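Local atomic coordinates of 3-polyprenyl-4-hydroxybenzoate decarboxylase and related decarboxylases (Pelotomaculum thermopropionicum, PDB entry 6H6X), a protein that binds prenylated FMN and, as a UbiD-class decarboxylase, probably interconverts 2,5-furandicarboxylic acid and 2-furoic acid. Residues V225-V230 with V241-I246; R152-G157 with E252-F257; V364-E369 with I417-P422. The protein carries 8 engineered substitutions. All blocks are in the same frame, centred on the assembly; numbering follows the deposited sequence.

In the fold
Contacts 1 and 2 both belong to the Rift-related, FMN-binding part of the chain, and contact 3 to the C-terminal domain. The centres of contacts 1 and 2 lie about 20 Å apart; that of contact 3 lies about 51 Å from the first and 44 Å from the second, across the centre of the chain. Along the sequence, contact 1 falls between the two halves of contact 2, and contact 3 follows both. Strands 240-246 and 252-258 each pair with strand 264-280 of one antiparallel sheet. Contact 2 touches the prenylated flavin, whereas contact 3, in a separate mixed sheet, binds calcium through Asp418 and Thr420, so the cofactor and calcium sites lie in different parts of the chain.

Contact 1. Residues V225-V230 with V241-I246; sequences VKCETV and VIEGKI
Val241 opens the contact by setting its CG1 loosely against the sulphur of Cys227, with SG and CG1 4.5 Å apart. Two residues on, Glu243 carries nearly everything else. Its CG stands beside the backbone N and the chain beyond is extended (chi2 -179°), which thrusts the carboxylate into the turn that follows strand 223-226. There Glu243 OE2 accepts the backbone N-H of Glu228 at 2.9 Å. The other oxygen has two donors: Thr229 N reaches Glu243 OE1 at 2.7 Å, and Thr229 OG1 gives its proton to the same OE1 at 2.6 Å. Both N-H groups come in on the syn side of their oxygens, tilted modestly out of the carboxylate plane, while the hydroxyl arrives nearly along the C-O bond of OE1. Beside these bonds, Cys227 CB comes within 3.3 Å of Glu243 OE2, and Val230 CG2 slides along Glu243 CB in the opposite sense at 4.1 Å. Gly244 ends the contact, its carbonyl oxygen 3.8 Å from Val230 CG1.

The turn therefore is not paired strand to strand with 240-246, an element of the large Rift-related sheet; a side chain pins it there. The hydroxyl of Thr229 also bonds to that of Thr276 on the neighbouring strand 264-280, and the carboxylate of Glu228 leads away to a salt bridge with Lys103. Three donors thus grip the buried carboxylate of Glu243, and two of them are backbone N-H groups at consecutive residues, which would probably stabilise its negative charge without a cation from the turn.

Contact 2. Residues R152-G157 with E252-F257; sequences RLQVTG and EVEGPF. With 4LU (1-deoxy-5-O-phosphono-1-(3,3,4,5-tetramethyl-9,11-dioxo-2,3,8,9,10,11-hexahydro-7H-quinolino[1,8-fg]pteridin-12-ium-7-y l)-D-ribitol), chain I.
Arg152 meets the prenylated flavin with its backbone and the 252-257 segment with its side chain. Its N is hydrogen-bonded to 4LU O4 at 2.9 Å. With CG lodged between the backbone N and the carbonyl carbon (chi1 75°), the chain runs out extended and brings the guanidinium side-on to Glu254: Arg152 NE lies 2.8 Å from Glu254 OE1 and Arg152 NH2 2.8 Å from Glu254 OE2, the latter nearly in the guanidinium plane and on the syn lone pair. Phe257 slides past the other way, with Arg152 CD over one face of its ring, 3.3 Å from CD2, and Phe257 CB over one face of the guanidinium. These side chains link strands 146-157 and 252-258 of the Rift-related sheet. Arg152 also salt-bridges Glu259 through NH1, and this trio probably corresponds to the Glu-Arg-Glu network of UbiD enzymes. A leucine here would remove the guanidinium and would probably leave Glu254 and Glu259 without the group that links them. Glu254 is also hydrogen-bonded to Tyr130 OH and salt-bridged to Arg270. Gln154 reaches across extended, and its OE1 takes the N-H of Gly255 at 2.8 Å, just before the cis peptide of Pro256.

Contact 3. Residues V364-E369 with I417-P422; sequences VVVDHE and IDATIP. With CA (calcium ion), chain J.
Asp367 and Thr420 cross at about a right angle, Asp367 OD1 lying 3.5 Å from Thr420 CB. With CG beside the backbone N (chi1 -68°), the Asp367 carboxylate swings across to the 417-422 segment, and its OD2 takes the N-H of Ile421 on the syn lone pair at 2.8 Å, in an almost straight bond (175°). The CG1 of Ile421 packs against the same oxygen. One water joins Asp367 N and OD2 to Ala419 O, and a second ties Asp367 OD1 to Ile421 O.

Earlier in both segments the partners lie side by side. Val364 and Ile417 share a face, CB to CB at 4.2 Å, where Val364 also meets helix 375-385. Val365 and Asp418 share the other face, and Val365 CG1 runs alongside Thr420 CG2 at 3.8 Å, both pointing the same way. These pairs belong to the parallel pairing of strands 362-367 and 414-418 in the mixed sheet of the C-terminal domain, where Val365 uses its N-H on Ile417 O and its carbonyl on Ala419 N.

Asp418 turns its carboxylate back on its own chain. OD1 accepts from both Thr420 N (2.9 Å) and Thr420 OG1 (2.6 Å), the first of these making an Asx turn. The turn probably helps to hold the carbonyls of Asp418 and Thr420 toward calcium, which Thr420 O binds at 2.7 Å and Asp418 O at 2.9 Å. A water, Arg385 O and Asp391 OD2 bind it too. Carboxylates therefore do two jobs: Asp367 takes over as acceptor where the backbone pairing stops, and Asp418 probably steadies the calcium loop through its side chain while binding the metal through its main chain.

Contact 1. Residues V225-V230 with V241-I246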
loop_
_atom_site.group_PDB
_atom_site.type_symbol
_atom_site.label_atom_id
_atom_site.label_comp_id
_atom_site.label_asym_id
_atom_site.label_seq_id
_atom_site.Cartn_x
_atom_site.Cartn_y
_atom_site.Cartn_z
ATOM N N VAL B 225 -7.963 25.618 -34.813
ATOM C CA VAL B 225 -7.988 26.938 -35.398
ATOM C C VAL B 225 -6.551 27.436 -35.588
ATOM O O VAL B 225 -5.636 26.989 -34.884
ATOM C CB VAL B 225 -8.866 27.870 -34.533
ATOM C CG1 VAL B 225 -8.294 27.982 -33.113
ATOM C CG2 VAL B 225 -8.947 29.244 -35.172
ATOM N N LYS B 226 -6.337 28.322 -36.553
ATOM C CA LYS B 226 -5.010 28.882 -36.817
ATOM C C LYS B 226 -4.680 29.905 -35.765
ATOM O O LYS B 226 -5.567 30.632 -35.318
ATOM C CB LYS B 226 -4.948 29.629 -38.158
ATOM C CG LYS B 226 -5.114 28.812 -39.406
ATOM C CD LYS B 226 -4.068 27.731 -39.622
ATOM C CE LYS B 226 -2.758 28.292 -40.046
ATOM N NZ LYS B 226 -1.910 27.141 -40.516
ATOM N N CYS B 227 -3.400 29.983 -35.427
ATOM C CA CYS B 227 -2.863 31.012 -34.528
ATOM C C CYS B 227 -2.767 32.356 -35.214
ATOM O O CYS B 227 -2.698 32.438 -36.428
ATOM C CB CYS B 227 -1.472 30.588 -34.044
ATOM S SG CYS B 227 -1.580 29.261 -32.803
ATOM N N GLU B 228 -2.742 33.408 -34.418
ATOM C CA GLU B 228 -2.627 34.790 -34.922
ATOM C C GLU B 228 -1.263 35.114 -35.513
ATOM O O GLU B 228 -1.196 35.689 -36.589
ATOM C CB GLU B 228 -2.893 35.805 -33.798
ATOM C CG GLU B 228 -4.276 35.726 -33.157
ATOM C CD GLU B 228 -5.397 36.022 -34.128
ATOM O OE1 GLU B 228 -5.379 37.121 -34.733
ATOM O OE2 GLU B 228 -6.293 35.154 -34.283
ATOM N N THR B 229 -0.186 34.786 -34.796
ATOM C CA THR B 229 1.154 35.302 -35.108
ATOM C C THR B 229 2.148 34.241 -35.525
ATOM O O THR B 229 3.306 34.552 -35.770
ATOM C CB THR B 229 1.735 36.030 -33.883
ATOM O OG1 THR B 229 1.909 35.118 -32.785
ATOM C CG2 THR B 229 0.790 37.151 -33.472
ATOM N N VAL B 230 1.708 32.982 -35.590
ATOM C CA VAL B 230 2.569 31.884 -36.003
ATOM C C VAL B 230 1.759 30.899 -36.815
ATOM O O VAL B 230 0.549 30.815 -36.660
ATOM C CB VAL B 230 3.192 31.168 -34.774
ATOM C CG1 VAL B 230 4.188 32.085 -34.072
ATOM C CG2 VAL B 230 2.106 30.683 -33.791
ATOM N N VAL B 241 -4.255 30.100 -25.045
ATOM C CA VAL B 241 -3.193 29.787 -25.990
ATOM C C VAL B 241 -2.141 30.849 -25.909
ATOM O O VAL B 241 -2.451 32.034 -25.920
ATOM C CB VAL B 241 -3.689 29.684 -27.448
ATOM C CG1 VAL B 241 -2.548 29.767 -28.462
ATOM C CG2 VAL B 241 -4.504 28.416 -27.639
ATOM N N ILE B 242 -0.891 30.421 -25.850
ATOM C CA ILE B 242 0.237 31.306 -25.825
ATOM C C ILE B 242 1.033 30.930 -27.042
ATOM O O ILE B 242 1.487 29.803 -27.178
ATOM C CB ILE B 242 1.050 31.164 -24.513
ATOM C CG1 ILE B 242 0.187 31.576 -23.315
ATOM C CG2 ILE B 242 2.313 31.984 -24.555
ATOM C CD1 ILE B 242 0.777 31.072 -22.007
ATOM N N GLU B 243 1.210 31.907 -27.926
ATOM C CA GLU B 243 1.956 31.774 -29.178
ATOM C C GLU B 243 3.353 32.324 -29.007
ATOM O O GLU B 243 3.550 33.309 -28.318
ATOM C CB GLU B 243 1.233 32.548 -30.276
ATOM C CG GLU B 243 -0.254 32.199 -30.434
ATOM C CD GLU B 243 -0.962 32.954 -31.545
ATOM O OE1 GLU B 243 -0.276 33.708 -32.288
ATOM O OE2 GLU B 243 -2.213 32.786 -31.681
ATOM N N GLY B 244 4.330 31.698 -29.636
ATOM C CA GLY B 244 5.668 32.221 -29.564
ATOM C C GLY B 244 6.681 31.471 -30.364
ATOM O O GLY B 244 6.363 30.736 -31.312
ATOM N N LYS B 245 7.932 31.642 -29.978
ATOM C CA LYS B 245 9.006 30.970 -30.693
ATOM C C LYS B 245 10.172 30.666 -29.785
ATOM O O LYS B 245 10.454 31.417 -28.855
ATOM C CB LYS B 245 9.425 31.818 -31.888
ATOM C CG LYS B 245 9.867 33.226 -31.539
ATOM C CD LYS B 245 9.786 34.176 -32.739
ATOM C CE LYS B 245 9.813 35.644 -32.297
ATOM N NZ LYS B 245 10.037 36.619 -33.402
ATOM N N ILE B 246 10.820 29.540 -30.032
ATOM C CA ILE B 246 12.002 29.180 -29.285
ATOM C C ILE B 246 13.177 29.843 -30.035
ATOM O O ILE B 246 13.331 29.645 -31.233
ATOM C CB ILE B 246 12.197 27.657 -29.174
ATOM C CG1 ILE B 246 10.919 26.928 -28.725
ATOM C CG2 ILE B 246 13.316 27.348 -28.173
ATOM C CD1 ILE B 246 11.063 25.426 -28.841
#

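Contact 2. Residues R152-G157 with E252-F257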
loop_
_atom_site.group_PDB
_atom_site.type_symbol
_atom_site.label_atom_id
_atom_site.label_comp_id
_atom_site.label_asym_id
_atom_site.label_seq_id
_atom_site.Cartn_x
_atom_site.Cartn_y
_atom_site.Cartn_z
ATOM N N ARG B 152 7.713 21.705 -19.027
ATOM C CA ARG B 152 7.661 22.745 -18.020
ATOM C C ARG B 152 8.203 24.050 -18.615
ATOM O O ARG B 152 9.153 24.040 -19.391
ATOM C CB ARG B 152 8.405 22.336 -16.765
ATOM C CG ARG B 152 9.911 22.379 -16.870
ATOM C CD ARG B 152 10.549 21.786 -15.628
ATOM N NE ARG B 152 11.982 22.071 -15.600
ATOM C CZ ARG B 152 12.947 21.274 -15.135
ATOM N NH1 ARG B 152 12.701 20.052 -14.634
ATOM N NH2 ARG B 152 14.197 21.707 -15.193
ATOM N N LEU B 153 7.539 25.149 -18.292
ATOM C CA LEU B 153 7.913 26.451 -18.776
ATOM C C LEU B 153 8.072 27.382 -17.564
ATOM O O LEU B 153 7.134 27.604 -16.800
ATOM C CB LEU B 153 6.831 26.968 -19.709
ATOM C CG LEU B 153 6.617 26.063 -20.905
ATOM C CD1 LEU B 153 5.207 26.124 -21.391
ATOM C CD2 LEU B 153 7.571 26.459 -21.997
ATOM N N GLN B 154 9.285 27.865 -17.340
ATOM C CA GLN B 154 9.546 28.803 -16.257
ATOM C C GLN B 154 9.175 30.201 -16.732
ATOM O O GLN B 154 9.614 30.639 -17.790
ATOM C CB GLN B 154 11.031 28.773 -15.837
ATOM C CG GLN B 154 11.297 29.527 -14.518
ATOM C CD GLN B 154 12.757 29.610 -14.146
ATOM O OE1 GLN B 154 13.576 28.771 -14.545
ATOM N NE2 GLN B 154 13.088 30.628 -13.350
ATOM N N VAL B 155 8.371 30.906 -15.964
ATOM C CA VAL B 155 8.058 32.287 -16.290
ATOM C C VAL B 155 9.254 33.124 -15.849
ATOM O O VAL B 155 9.510 33.254 -14.663
ATOM C CB VAL B 155 6.779 32.744 -15.594
ATOM C CG1 VAL B 155 6.419 34.184 -15.985
ATOM C CG2 VAL B 155 5.656 31.798 -15.940
ATOM N N THR B 156 10.029 33.611 -16.810
ATOM C CA THR B 156 11.237 34.380 -16.512
ATOM C C THR B 156 11.098 35.898 -16.795
ATOM O O THR B 156 11.934 36.668 -16.354
ATOM C CB THR B 156 12.438 33.835 -17.281
ATOM O OG1 THR B 156 12.159 33.904 -18.670
ATOM C CG2 THR B 156 12.749 32.382 -16.889
ATOM N N GLY B 157 10.070 36.318 -17.524
ATOM C CA GLY B 157 9.740 37.734 -17.641
ATOM C C GLY B 157 8.343 37.908 -18.206
ATOM O O GLY B 157 7.654 36.919 -18.421
ATOM N N GLU B 252 19.479 30.356 -21.446
ATOM C CA GLU B 252 19.373 31.020 -20.142
ATOM C C GLU B 252 19.064 29.999 -19.088
ATOM O O GLU B 252 18.545 28.922 -19.395
ATOM C CB GLU B 252 18.305 32.109 -20.158
ATOM C CG GLU B 252 18.721 33.279 -21.057
ATOM C CD GLU B 252 17.662 34.354 -21.241
ATOM O OE1 GLU B 252 16.561 34.295 -20.633
ATOM O OE2 GLU B 252 17.937 35.276 -22.038
ATOM N N VAL B 253 19.382 30.347 -17.851
ATOM C CA VAL B 253 19.295 29.392 -16.770
ATOM C C VAL B 253 17.819 29.138 -16.444
ATOM O O VAL B 253 17.040 30.049 -16.125
ATOM C CB VAL B 253 20.071 29.837 -15.512
ATOM C CG1 VAL B 253 19.889 28.807 -14.402
ATOM C CG2 VAL B 253 21.559 30.025 -15.818
ATOM N N GLU B 254 17.441 27.875 -16.552
ATOM C CA GLU B 254 16.079 27.429 -16.208
ATOM C C GLU B 254 16.213 26.480 -15.023
ATOM O O GLU B 254 17.104 25.608 -14.984
ATOM C CB GLU B 254 15.429 26.742 -17.420
ATOM C CG GLU B 254 13.999 26.253 -17.219
ATOM C CD GLU B 254 13.878 24.907 -16.485
ATOM O OE1 GLU B 254 12.898 24.720 -15.728
ATOM O OE2 GLU B 254 14.752 24.023 -16.643
ATOM N N GLY B 255 15.320 26.616 -14.066
ATOM C CA GLY B 255 15.359 25.711 -12.927
ATOM C C GLY B 255 15.988 26.327 -11.690
ATOM O O GLY B 255 16.348 27.500 -11.734
ATOM N N PRO B 256 16.085 25.570 -10.586
ATOM C CA PRO B 256 15.606 24.167 -10.512
ATOM C C PRO B 256 14.080 24.029 -10.327
ATOM O O PRO B 256 13.358 25.021 -10.105
ATOM C CB PRO B 256 16.356 23.614 -9.288
ATOM C CG PRO B 256 16.549 24.815 -8.399
ATOM C CD PRO B 256 16.499 26.066 -9.255
ATOM N N PHE B 257 13.616 22.788 -10.377
ATOM C CA PHE B 257 12.177 22.498 -10.365
ATOM C C PHE B 257 11.890 21.150 -9.721
ATOM O O PHE B 257 12.541 20.159 -10.056
ATOM C CB PHE B 257 11.697 22.538 -11.828
ATOM C CG PHE B 257 10.238 22.255 -12.031
ATOM C CD1 PHE B 257 9.294 23.225 -11.757
ATOM C CD2 PHE B 257 9.799 21.015 -12.519
ATOM C CE1 PHE B 257 7.945 22.981 -11.956
ATOM C CE2 PHE B 257 8.461 20.794 -12.753
ATOM C CZ PHE B 257 7.535 21.773 -12.461
HETATM C C9 4LU I . 5.001 15.427 -19.293
HETATM C C8 4LU I . 3.942 15.777 -18.404
HETATM C C7 4LU I . 4.081 16.760 -17.418
HETATM C C10 4LU I . 8.486 16.512 -20.199
HETATM C C6 4LU I . 5.478 17.287 -17.141
HETATM N N3 4LU I . 10.428 18.439 -20.752
HETATM C C2 4LU I . 10.283 17.350 -21.573
HETATM C C13 4LU I . 5.025 18.756 -14.892
HETATM C C5 4LU I . 5.844 18.399 -16.116
HETATM C C1 4LU I . 8.187 18.177 -16.833
HETATM O O2 4LU I . 11.033 17.230 -22.592
HETATM N N1 4LU I . 9.323 16.415 -21.306
HETATM C C4 4LU I . 9.655 18.630 -19.641
HETATM O O4 4LU I . 9.808 19.652 -18.924
HETATM C C4A 4LU I . 8.602 17.607 -19.310
HETATM N N5 4LU I . 7.717 17.742 -18.190
HETATM C C3 4LU I . 7.269 18.833 -16.101
HETATM C C12 4LU I . 5.409 19.645 -16.941
HETATM C C5A 4LU I . 6.486 17.031 -18.175
HETATM C C7M 4LU I . 2.920 17.092 -16.482
HETATM C C8M 4LU I . 2.643 15.058 -18.650
HETATM C C9A 4LU I . 6.299 15.976 -19.209
HETATM N N10 4LU I . 7.467 15.556 -19.954
HETATM C "C1'" 4LU I . 7.419 14.409 -20.859
HETATM C "C2'" 4LU I . 6.974 14.667 -22.317
HETATM O "O2'" 4LU I . 5.834 15.526 -22.426
HETATM C "C3'" 4LU I . 6.593 13.326 -22.926
HETATM O "O3'" 4LU I . 7.638 12.380 -22.683
HETATM C "C4'" 4LU I . 6.257 13.444 -24.416
HETATM O "O4'" 4LU I . 5.469 12.332 -24.938
HETATM C "C5'" 4LU I . 7.452 13.589 -25.344
HETATM O "O5'" 4LU I . 6.784 13.666 -26.621
HETATM P P 4LU I . 7.535 13.402 -28.038
HETATM O O2P 4LU I . 6.548 13.802 -29.150
HETATM O O3P 4LU I . 8.757 14.366 -28.050
HETATM O O1P 4LU I . 7.837 11.903 -28.032
#

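Contact 3. Residues V364-E369 with I417-P422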
loop_
_atom_site.group_PDB
_atom_site.type_symbol
_atom_site.label_atom_id
_atom_site.label_comp_id
_atom_site.label_asym_id
_atom_site.label_seq_id
_atom_site.Cartn_x
_atom_site.Cartn_y
_atom_site.Cartn_z
ATOM N N VAL B 364 7.871 -7.205 -11.487
ATOM C CA VAL B 364 7.314 -8.401 -10.920
ATOM C C VAL B 364 6.213 -9.068 -11.752
ATOM O O VAL B 364 5.304 -8.380 -12.264
ATOM C CB VAL B 364 7.047 -8.370 -9.400
ATOM C CG1 VAL B 364 7.522 -7.124 -8.652
ATOM C CG2 VAL B 364 5.768 -8.963 -8.942
ATOM N N VAL B 365 6.320 -10.399 -11.905
ATOM C CA VAL B 365 5.331 -11.186 -12.689
ATOM C C VAL B 365 4.484 -11.999 -11.715
ATOM O O VAL B 365 5.015 -12.615 -10.832
ATOM C CB VAL B 365 5.988 -12.126 -13.735
ATOM C CG1 VAL B 365 4.918 -12.865 -14.565
ATOM C CG2 VAL B 365 6.903 -11.350 -14.656
ATOM N N VAL B 366 3.173 -11.957 -11.847
ATOM C CA VAL B 366 2.281 -12.712 -10.994
ATOM C C VAL B 366 1.232 -13.452 -11.846
ATOM O O VAL B 366 1.057 -13.161 -13.023
ATOM C CB VAL B 366 1.557 -11.852 -9.965
ATOM C CG1 VAL B 366 2.581 -11.180 -9.066
ATOM C CG2 VAL B 366 0.702 -10.785 -10.651
ATOM N N ASP B 367 0.553 -14.408 -11.224
ATOM C CA ASP B 367 -0.526 -15.119 -11.871
ATOM C C ASP B 367 -1.768 -14.219 -12.056
ATOM O O ASP B 367 -1.990 -13.260 -11.309
ATOM C CB ASP B 367 -0.857 -16.370 -11.038
ATOM C CG ASP B 367 0.289 -17.414 -11.071
ATOM O OD1 ASP B 367 0.670 -17.851 -12.190
ATOM O OD2 ASP B 367 0.846 -17.769 -10.006
ATOM N N HIS B 368 -2.566 -14.560 -13.065
ATOM C CA HIS B 368 -3.786 -13.816 -13.472
ATOM C C HIS B 368 -4.764 -13.501 -12.370
ATOM O O HIS B 368 -5.442 -12.491 -12.437
ATOM C CB HIS B 368 -4.523 -14.521 -14.658
ATOM C CG HIS B 368 -5.064 -15.901 -14.345
ATOM N ND1 HIS B 368 -6.412 -16.208 -14.379
ATOM C CD2 HIS B 368 -4.434 -17.057 -14.014
ATOM C CE1 HIS B 368 -6.586 -17.483 -14.064
ATOM N NE2 HIS B 368 -5.401 -18.025 -13.852
ATOM N N GLU B 369 -4.856 -14.325 -11.345
ATOM C CA GLU B 369 -5.815 -14.053 -10.263
ATOM C C GLU B 369 -5.366 -12.990 -9.216
ATOM O O GLU B 369 -6.171 -12.632 -8.349
ATOM C CB GLU B 369 -6.278 -15.362 -9.606
ATOM C CG GLU B 369 -5.427 -15.927 -8.461
ATOM C CD GLU B 369 -4.141 -16.621 -8.923
ATOM O OE1 GLU B 369 -4.064 -17.025 -10.124
ATOM O OE2 GLU B 369 -3.233 -16.791 -8.055
ATOM N N ILE B 417 11.621 -10.245 -11.004
ATOM C CA ILE B 417 11.123 -11.144 -9.989
ATOM C C ILE B 417 9.943 -12.005 -10.542
ATOM O O ILE B 417 8.886 -11.475 -11.010
ATOM C CB ILE B 417 10.649 -10.387 -8.739
ATOM C CG1 ILE B 417 11.825 -9.597 -8.096
ATOM C CG2 ILE B 417 10.116 -11.323 -7.711
ATOM C CD1 ILE B 417 11.420 -8.739 -6.892
ATOM N N ASP B 418 10.087 -13.327 -10.448
ATOM C CA ASP B 418 9.016 -14.269 -10.873
ATOM C C ASP B 418 8.264 -14.687 -9.682
ATOM O O ASP B 418 8.769 -15.486 -8.892
ATOM C CB ASP B 418 9.633 -15.545 -11.466
ATOM C CG ASP B 418 8.570 -16.523 -11.988
ATOM O OD1 ASP B 418 7.354 -16.381 -11.715
ATOM O OD2 ASP B 418 9.002 -17.440 -12.664
ATOM N N ALA B 419 7.085 -14.121 -9.469
ATOM C CA ALA B 419 6.314 -14.463 -8.321
ATOM C C ALA B 419 5.063 -15.263 -8.765
ATOM O O ALA B 419 3.992 -15.097 -8.180
ATOM C CB ALA B 419 5.906 -13.189 -7.587
ATOM N N THR B 420 5.205 -16.073 -9.815
ATOM C CA THR B 420 4.167 -17.031 -10.183
ATOM C C THR B 420 4.321 -18.371 -9.464
ATOM O O THR B 420 5.420 -18.788 -9.084
ATOM C CB THR B 420 4.132 -17.253 -11.716
ATOM O OG1 THR B 420 5.320 -17.911 -12.171
ATOM C CG2 THR B 420 4.028 -15.898 -12.410
ATOM N N ILE B 421 3.185 -19.025 -9.266
ATOM C CA ILE B 421 3.129 -20.388 -8.752
ATOM C C ILE B 421 3.845 -21.312 -9.746
ATOM O O ILE B 421 3.561 -21.247 -10.976
ATOM C CB ILE B 421 1.665 -20.838 -8.580
ATOM C CG1 ILE B 421 0.981 -20.060 -7.450
ATOM C CG2 ILE B 421 1.577 -22.325 -8.283
ATOM C CD1 ILE B 421 -0.523 -19.938 -7.674
ATOM N N PRO B 422 4.780 -22.165 -9.265
ATOM C CA PRO B 422 5.395 -23.168 -10.198
ATOM C C PRO B 422 4.362 -24.182 -10.721
ATOM O O PRO B 422 3.402 -24.500 -9.998
ATOM C CB PRO B 422 6.467 -23.845 -9.325
ATOM C CG PRO B 422 6.750 -22.865 -8.225
ATOM C CD PRO B 422 5.409 -22.230 -7.935
HETATM CA CA CA J . 7.966 -18.216 -8.516
HETATM O O HOH W 1 1.348 -15.356 -8.565
HETATM O O HOH W 2 1.366 -20.404 -12.280
HETATM O O HOH W 3 7.945 -19.893 -10.595
#